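Local coordinates for protein probable amidase (PDB 2DC0) that is a probable amidase, a mixed alpha/beta protein of the amidase family whose precise role is not established, at residues T16-L21 / A49-T53; L68-D74 / A109-T115. All coordinates share one frame; numbering follows the deposited sequence.

Contact 1 pairs two helices at the periphery of the fold, its centre about 27 Å from the centre of the chain, and contact 2 pairs two parallel strands of the large mixed sheet, its centre about 15 Å from that of the chain. Their centres lie 14 Å apart, and they touch through leucine and proline packing. Leu110 of contact 2 joins them: its CD2 lies 3.9 Å from Ala49 CB, and its CB 4.0 Å from Leu52 CD1. Beside it, Leu20 CB packs on Pro69 CD at 3.9 Å. The helices thus meet the N-terminal end of the strand pair. At the other end, Lys73 bonds to Ser147, consistent with the Lys-Ser-Ser centre of amidase-signature proteins.

Contact 1 of 2, residues T16-L21 / A49-T53; sequences TPLALL and ALALT
Leu21 CD2 packs obliquely against the methyl of Ala49 at 3.5 Å, tighter than usual for two carbons, and this is the apolar centre of the contact. The reach comes from Leu21's first torsion, which swings CG anti to the backbone N (chi1 179°). Leu18 shares the methyl, its CD1 standing 4.1 Å from Ala49 CB. Its other branch, CD2, runs alongside Leu50 and meets that residue's CD2 at 3.9 Å; the two leucines point the same way and cover the more exposed flank. Toward the start of helix 17-30, the Pro17 ring lies against the backbone and side chain of Thr53, and its CB reaches Leu52 CB at 4.1 Å. Leu10 of helix 3-11 and Leu56 of helix 42-57 also pack against Pro17.

At the polar edge, Thr53 OG1 is caught between the helices. It donates to Ala49 O one turn earlier, at 2.8 Å, while Thr53 N reaches the same oxygen from the opposite face of the carbonyl plane. Since that bond takes its proton, the hydroxyl can accept from Leu18 N at 3.1 Å, although the N-H is bent to 134° and the bond is weak. Leu18 N lies in the first turn of its helix, so a side chain of the partner helix serves an N-H there. The same turn is also capped from within its own segment: Thr16 OG1 accepts from Ala19 N, making Thr16 the N-cap. Thr53 CG2 lies against Thr16 CB and closes this edge.

With axes 8.5 Å apart and N-to-C directions at 145°, this is roughly antiparallel helix-helix packing, made close by a small alanine and a proline, of helix 17-30 on helix 42-57 beside the large mixed sheet.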
ATOM      1  N   THR A  16       0.382  27.396 -36.270  1.00 24.12           N
ATOM      2  CA  THR A  16       1.390  26.392 -36.600  1.00 23.62           C
ATOM      3  C   THR A  16       2.324  26.164 -35.415  1.00 23.00           C
ATOM      4  O   THR A  16       2.381  26.979 -34.495  1.00 22.03           O
ATOM      5  CB  THR A  16       2.270  26.835 -37.792  1.00 24.22           C
ATOM      6  OG1 THR A  16       3.008  28.008 -37.428  1.00 24.37           O
ATOM      7  CG2 THR A  16       1.410  27.137 -39.016  1.00 25.08           C
ATOM      8  N   PRO A  17       3.073  25.051 -35.427  1.00 22.25           N
ATOM      9  CA  PRO A  17       4.009  24.736 -34.346  1.00 22.04           C
ATOM     10  C   PRO A  17       5.006  25.870 -34.168  1.00 22.33           C
ATOM     11  O   PRO A  17       5.378  26.221 -33.050  1.00 23.24           O
ATOM     12  CB  PRO A  17       4.677  23.457 -34.834  1.00 19.86           C
ATOM     13  CG  PRO A  17       3.573  22.788 -35.597  1.00 20.74           C
ATOM     14  CD  PRO A  17       3.012  23.944 -36.397  1.00 22.55           C
ATOM     15  N   LEU A  18       5.437  26.441 -35.286  1.00 22.48           N
ATOM     16  CA  LEU A  18       6.385  27.544 -35.263  1.00 21.60           C
ATOM     17  C   LEU A  18       5.793  28.743 -34.524  1.00 21.29           C
ATOM     18  O   LEU A  18       6.473  29.377 -33.715  1.00 19.99           O
ATOM     19  CB  LEU A  18       6.758  27.938 -36.694  1.00 22.91           C
ATOM     20  CG  LEU A  18       7.785  29.063 -36.818  1.00 24.75           C
ATOM     21  CD1 LEU A  18       9.098  28.639 -36.176  1.00 26.38           C
ATOM     22  CD2 LEU A  18       7.992  29.402 -38.284  1.00 26.48           C
ATOM     23  N   ALA A  19       4.525  29.047 -34.793  1.00 19.65           N
ATOM     24  CA  ALA A  19       3.854  30.172 -34.141  1.00 21.35           C
ATOM     25  C   ALA A  19       3.654  29.908 -32.650  1.00 20.17           C
ATOM     26  O   ALA A  19       3.800  30.812 -31.826  1.00 20.03           O
ATOM     27  CB  ALA A  19       2.497  30.443 -34.810  1.00 21.24           C
ATOM     28  N   LEU A  20       3.299  28.674 -32.305  1.00 18.93           N
ATOM     29  CA  LEU A  20       3.102  28.326 -30.902  1.00 19.61           C
ATOM     30  C   LEU A  20       4.424  28.483 -30.152  1.00 18.12           C
ATOM     31  O   LEU A  20       4.444  28.948 -29.012  1.00 17.53           O
ATOM     32  CB  LEU A  20       2.579  26.890 -30.769  1.00 18.69           C
ATOM     33  CG  LEU A  20       1.134  26.677 -31.247  1.00 19.53           C
ATOM     34  CD1 LEU A  20       0.758  25.198 -31.191  1.00 17.00           C
ATOM     35  CD2 LEU A  20       0.197  27.499 -30.375  1.00 18.66           C
ATOM     36  N   LEU A  21       5.530  28.113 -30.797  1.00 17.52           N
ATOM     37  CA  LEU A  21       6.840  28.237 -30.169  1.00 18.78           C
ATOM     38  C   LEU A  21       7.200  29.706 -29.970  1.00 20.36           C
ATOM     39  O   LEU A  21       7.611  30.107 -28.878  1.00 20.25           O
ATOM     40  CB  LEU A  21       7.930  27.552 -31.008  1.00 19.09           C
ATOM     41  CG  LEU A  21       9.358  27.648 -30.426  1.00 18.88           C
ATOM     42  CD1 LEU A  21       9.408  26.979 -29.061  1.00 17.44           C
ATOM     43  CD2 LEU A  21      10.360  26.993 -31.369  1.00 19.21           C
ATOM     44  N   ALA A  49      10.844  23.112 -34.495  1.00 22.33           N
ATOM     45  CA  ALA A  49       9.552  23.724 -34.764  1.00 22.56           C
ATOM     46  C   ALA A  49       9.286  23.778 -36.270  1.00 23.26           C
ATOM     47  O   ALA A  49       8.171  23.514 -36.719  1.00 21.16           O
ATOM     48  CB  ALA A  49       9.500  25.129 -34.170  1.00 22.49           C
ATOM     49  N   LEU A  50      10.315  24.116 -37.042  1.00 24.30           N
ATOM     50  CA  LEU A  50      10.197  24.202 -38.499  1.00 25.29           C
ATOM     51  C   LEU A  50       9.837  22.844 -39.094  1.00 24.59           C
ATOM     52  O   LEU A  50       8.953  22.741 -39.949  1.00 26.41           O
ATOM     53  CB  LEU A  50      11.511  24.701 -39.110  1.00 25.61           C
ATOM     54  CG  LEU A  50      11.912  26.144 -38.776  1.00 28.09           C
ATOM     55  CD1 LEU A  50      13.309  26.433 -39.322  1.00 28.74           C
ATOM     56  CD2 LEU A  50      10.896  27.110 -39.374  1.00 28.62           C
ATOM     57  N   ALA A  51      10.528  21.805 -38.634  1.00 23.91           N
ATOM     58  CA  ALA A  51      10.286  20.449 -39.104  1.00 23.82           C
ATOM     59  C   ALA A  51       8.854  20.010 -38.817  1.00 23.91           C
ATOM     60  O   ALA A  51       8.186  19.433 -39.679  1.00 25.55           O
ATOM     61  CB  ALA A  51      11.273  19.483 -38.442  1.00 23.37           C
ATOM     62  N   LEU A  52       8.382  20.277 -37.604  1.00 21.52           N
ATOM     63  CA  LEU A  52       7.027  19.899 -37.223  1.00 21.61           C
ATOM     64  C   LEU A  52       5.986  20.683 -38.007  1.00 20.28           C
ATOM     65  O   LEU A  52       4.916  20.164 -38.312  1.00 21.61           O
ATOM     66  CB  LEU A  52       6.813  20.115 -35.720  1.00 19.18           C
ATOM     67  CG  LEU A  52       7.614  19.179 -34.807  1.00 21.59           C
ATOM     68  CD1 LEU A  52       7.425  19.589 -33.352  1.00 21.67           C
ATOM     69  CD2 LEU A  52       7.177  17.736 -35.030  1.00 20.21           C
ATOM     70  N   THR A  53       6.305  21.932 -38.331  1.00 21.77           N
ATOM     71  CA  THR A  53       5.390  22.780 -39.083  1.00 22.03           C
ATOM     72  C   THR A  53       5.202  22.234 -40.498  1.00 24.72           C
ATOM     73  O   THR A  53       4.074  22.093 -40.979  1.00 24.94           O
ATOM     74  CB  THR A  53       5.922  24.223 -39.164  1.00 22.63           C
ATOM     75  OG1 THR A  53       5.993  24.779 -37.845  1.00 21.90           O
ATOM     76  CG2 THR A  53       5.005  25.089 -40.026  1.00 21.38           C
TER

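Contact 2 of 2, residues L68-D74 / A109-T115; sequences LPLTVKD and ALLFAKT
Lys114 of strand 110-115 folds its side chain back across Val72, Lys73 and Asp74. From CB, 3.6 Å from Asp74 OD1, the chain turns at CG and again at CD (chi2 -62°, chi3 -68°), with CG still beside the same carboxylate oxygen and CD 3.9 Å from Val72 O. CE then returns to Asp74 OD1 at 3.2 Å. At the tip, NZ donates to Lys73 O at 3.1 Å from well above the carbonyl plane, makes a weak bond to Val72 O, and bonds Phe76 O in the loop after strand 69-73. Asp74 OD2 accepts from Arg84 N.

The two strands run parallel. Leu70 N donates to Leu110 O, Phe112 N to Leu70 O almost straight onto the carbonyl, Val72 N to Ala113 O and Thr115 N to Val72 O. Between Leu70 and Val72 the opposite strand spends three steps, Leu111 to Lys114, and Phe112 is the extra residue of a beta bulge. Its ring lies alongside the first strand, CZ 3.5 Å from Thr71 CG2, CE2 3.8 Å from Pro69 CB.

Helix 99-106 links the strands as a beta-alpha-beta unit and packs on Leu70, Val72 and Leu111. Lys73 points to the other face, where NZ bonds Ser147, Ser148 and Thr166.

The buried Lys114 amine is met by carbonyl oxygens; Asp74 OD1, 4.3 Å from NZ, is too far for a salt bridge. Those dipoles and the nearby carboxylate would probably favour its charged form. Its bonds to Lys73 O and Phe76 O tie the end of strand 69-73 and the loop after it to strand 110-115.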
ATOM      1  N   LEU A  68       3.141  20.749 -30.281  1.00 20.31           N
ATOM      2  CA  LEU A  68       2.810  21.474 -29.053  1.00 20.04           C
ATOM      3  C   LEU A  68       4.044  21.672 -28.171  1.00 18.29           C
ATOM      4  O   LEU A  68       4.716  20.707 -27.802  1.00 17.50           O
ATOM      5  CB  LEU A  68       1.721  20.724 -28.275  1.00 19.20           C
ATOM      6  CG  LEU A  68       0.418  20.480 -29.050  1.00 18.66           C
ATOM      7  CD1 LEU A  68      -0.550  19.658 -28.217  1.00 17.11           C
ATOM      8  CD2 LEU A  68      -0.196  21.812 -29.435  1.00 17.26           C
ATOM      9  N   PRO A  69       4.352  22.933 -27.819  1.00 19.32           N
ATOM     10  CA  PRO A  69       5.504  23.278 -26.980  1.00 18.18           C
ATOM     11  C   PRO A  69       5.271  22.956 -25.507  1.00 18.90           C
ATOM     12  O   PRO A  69       4.300  23.423 -24.909  1.00 18.50           O
ATOM     13  CB  PRO A  69       5.669  24.772 -27.235  1.00 18.71           C
ATOM     14  CG  PRO A  69       4.249  25.227 -27.350  1.00 21.28           C
ATOM     15  CD  PRO A  69       3.607  24.147 -28.208  1.00 20.43           C
ATOM     16  N   LEU A  70       6.164  22.145 -24.941  1.00 16.09           N
ATOM     17  CA  LEU A  70       6.095  21.739 -23.535  1.00 17.78           C
ATOM     18  C   LEU A  70       7.476  21.865 -22.909  1.00 16.43           C
ATOM     19  O   LEU A  70       8.479  21.861 -23.617  1.00 17.62           O
ATOM     20  CB  LEU A  70       5.652  20.274 -23.400  1.00 18.19           C
ATOM     21  CG  LEU A  70       4.181  19.871 -23.546  1.00 20.17           C
ATOM     22  CD1 LEU A  70       3.663  20.258 -24.914  1.00 22.35           C
ATOM     23  CD2 LEU A  70       4.057  18.362 -23.341  1.00 20.92           C
ATOM     24  N   THR A  71       7.524  21.973 -21.583  1.00 15.04           N
ATOM     25  CA  THR A  71       8.791  22.060 -20.862  1.00 14.94           C
ATOM     26  C   THR A  71       8.909  20.814 -19.979  1.00 16.37           C
ATOM     27  O   THR A  71       7.916  20.118 -19.747  1.00 16.42           O
ATOM     28  CB  THR A  71       8.859  23.334 -19.983  1.00 15.10           C
ATOM     29  OG1 THR A  71       7.765  23.337 -19.062  1.00 16.08           O
ATOM     30  CG2 THR A  71       8.782  24.593 -20.850  1.00 16.66           C
ATOM     31  N   VAL A  72      10.117  20.541 -19.488  1.00 15.84           N
ATOM     32  CA  VAL A  72      10.378  19.361 -18.659  1.00 16.44           C
ATOM     33  C   VAL A  72      11.243  19.684 -17.445  1.00 16.27           C
ATOM     34  O   VAL A  72      12.306  20.293 -17.587  1.00 16.18           O
ATOM     35  CB  VAL A  72      11.118  18.268 -19.478  1.00 16.29           C
ATOM     36  CG1 VAL A  72      11.426  17.064 -18.595  1.00 15.31           C
ATOM     37  CG2 VAL A  72      10.270  17.851 -20.678  1.00 15.68           C
ATOM     38  N   LYS A  73      10.797  19.265 -16.259  1.00 15.19           N
ATOM     39  CA  LYS A  73      11.543  19.493 -15.013  1.00 16.54           C
ATOM     40  C   LYS A  73      12.967  18.968 -15.204  1.00 17.06           C
ATOM     41  O   LYS A  73      13.148  17.882 -15.752  1.00 16.85           O
ATOM     42  CB  LYS A  73      10.859  18.753 -13.860  1.00 16.66           C
ATOM     43  CG  LYS A  73      11.443  19.036 -12.483  1.00 18.52           C
ATOM     44  CD  LYS A  73      10.650  18.295 -11.426  1.00 16.16           C
ATOM     45  CE  LYS A  73      11.015  18.736 -10.019  1.00 18.76           C
ATOM     46  NZ  LYS A  73      10.198  17.999  -9.008  1.00 17.14           N
ATOM     47  N   ASP A  74      13.971  19.702 -14.721  1.00 17.04           N
ATOM     48  CA  ASP A  74      15.362  19.297 -14.933  1.00 18.56           C
ATOM     49  C   ASP A  74      15.941  18.076 -14.219  1.00 18.71           C
ATOM     50  O   ASP A  74      17.121  18.071 -13.870  1.00 21.18           O
ATOM     51  CB  ASP A  74      16.309  20.491 -14.723  1.00 18.67           C
ATOM     52  CG  ASP A  74      17.628  20.323 -15.470  1.00 20.25           C
ATOM     53  OD1 ASP A  74      17.610  19.706 -16.558  1.00 20.88           O
ATOM     54  OD2 ASP A  74      18.675  20.815 -14.990  1.00 18.88           O
ATOM     55  N   ALA A 109       5.380  15.984 -29.348  1.00 22.60           N
ATOM     56  CA  ALA A 109       5.525  17.212 -28.586  1.00 23.09           C
ATOM     57  C   ALA A 109       6.843  17.917 -28.864  1.00 23.27           C
ATOM     58  O   ALA A 109       7.860  17.285 -29.150  1.00 21.27           O
ATOM     59  CB  ALA A 109       5.407  16.918 -27.092  1.00 23.22           C
ATOM     60  N   LEU A 110       6.815  19.240 -28.788  1.00 22.97           N
ATOM     61  CA  LEU A 110       8.016  20.032 -28.991  1.00 23.24           C
ATOM     62  C   LEU A 110       8.548  20.399 -27.613  1.00 23.37           C
ATOM     63  O   LEU A 110       8.063  21.338 -26.979  1.00 25.35           O
ATOM     64  CB  LEU A 110       7.693  21.294 -29.793  1.00 22.23           C
ATOM     65  CG  LEU A 110       8.832  22.307 -29.939  1.00 24.84           C
ATOM     66  CD1 LEU A 110      10.061  21.638 -30.520  1.00 25.09           C
ATOM     67  CD2 LEU A 110       8.372  23.456 -30.829  1.00 25.79           C
ATOM     68  N   LEU A 111       9.527  19.634 -27.140  1.00 24.13           N
ATOM     69  CA  LEU A 111      10.134  19.877 -25.832  1.00 24.15           C
ATOM     70  C   LEU A 111      11.230  20.909 -26.062  1.00 24.16           C
ATOM     71  O   LEU A 111      12.287  20.582 -26.601  1.00 25.31           O
ATOM     72  CB  LEU A 111      10.726  18.572 -25.288  1.00 25.26           C
ATOM     73  CG  LEU A 111       9.763  17.375 -25.303  1.00 25.56           C
ATOM     74  CD1 LEU A 111      10.492  16.106 -24.889  1.00 26.36           C
ATOM     75  CD2 LEU A 111       8.594  17.647 -24.372  1.00 25.58           C
ATOM     76  N   PHE A 112      10.987  22.148 -25.646  1.00 22.13           N
ATOM     77  CA  PHE A 112      11.954  23.212 -25.888  1.00 22.09           C
ATOM     78  C   PHE A 112      12.786  23.714 -24.714  1.00 21.69           C
ATOM     79  O   PHE A 112      13.666  24.555 -24.901  1.00 22.19           O
ATOM     80  CB  PHE A 112      11.244  24.409 -26.526  1.00 21.96           C
ATOM     81  CG  PHE A 112      10.283  25.103 -25.603  1.00 21.38           C
ATOM     82  CD1 PHE A 112      10.636  26.296 -24.976  1.00 20.25           C
ATOM     83  CD2 PHE A 112       9.040  24.547 -25.331  1.00 21.06           C
ATOM     84  CE1 PHE A 112       9.763  26.920 -24.091  1.00 19.88           C
ATOM     85  CE2 PHE A 112       8.157  25.163 -24.447  1.00 19.97           C
ATOM     86  CZ  PHE A 112       8.520  26.349 -23.828  1.00 19.63           C
ATOM     87  N   ALA A 113      12.531  23.226 -23.509  1.00 19.83           N
ATOM     88  CA  ALA A 113      13.311  23.709 -22.381  1.00 19.54           C
ATOM     89  C   ALA A 113      13.194  22.883 -21.118  1.00 18.58           C
ATOM     90  O   ALA A 113      12.216  22.166 -20.914  1.00 17.10           O
ATOM     91  CB  ALA A 113      12.932  25.164 -22.080  1.00 17.44           C
ATOM     92  N   LYS A 114      14.214  22.998 -20.272  1.00 18.13           N
ATOM     93  CA  LYS A 114      14.238  22.301 -18.994  1.00 17.10           C
ATOM     94  C   LYS A 114      13.859  23.374 -17.987  1.00 17.04           C
ATOM     95  O   LYS A 114      14.293  24.517 -18.117  1.00 17.71           O
ATOM     96  CB  LYS A 114      15.643  21.765 -18.686  1.00 17.88           C
ATOM     97  CG  LYS A 114      16.223  20.851 -19.769  1.00 18.02           C
ATOM     98  CD  LYS A 114      15.377  19.605 -19.944  1.00 23.39           C
ATOM     99  CE  LYS A 114      15.469  18.705 -18.719  1.00 23.07           C
ATOM    100  NZ  LYS A 114      14.239  17.895 -18.606  1.00 31.64           N
ATOM    101  N   THR A 115      13.044  23.030 -16.994  1.00 14.96           N
ATOM    102  CA  THR A 115      12.638  24.025 -16.009  1.00 15.38           C
ATOM    103  C   THR A 115      13.382  23.993 -14.678  1.00 17.00           C
ATOM    104  O   THR A 115      13.840  22.940 -14.224  1.00 17.14           O
ATOM    105  CB  THR A 115      11.135  23.920 -15.669  1.00 14.97           C
ATOM    106  OG1 THR A 115      10.853  22.622 -15.129  1.00 14.10           O
ATOM    107  CG2 THR A 115      10.286  24.166 -16.898  1.00 14.40           C
TER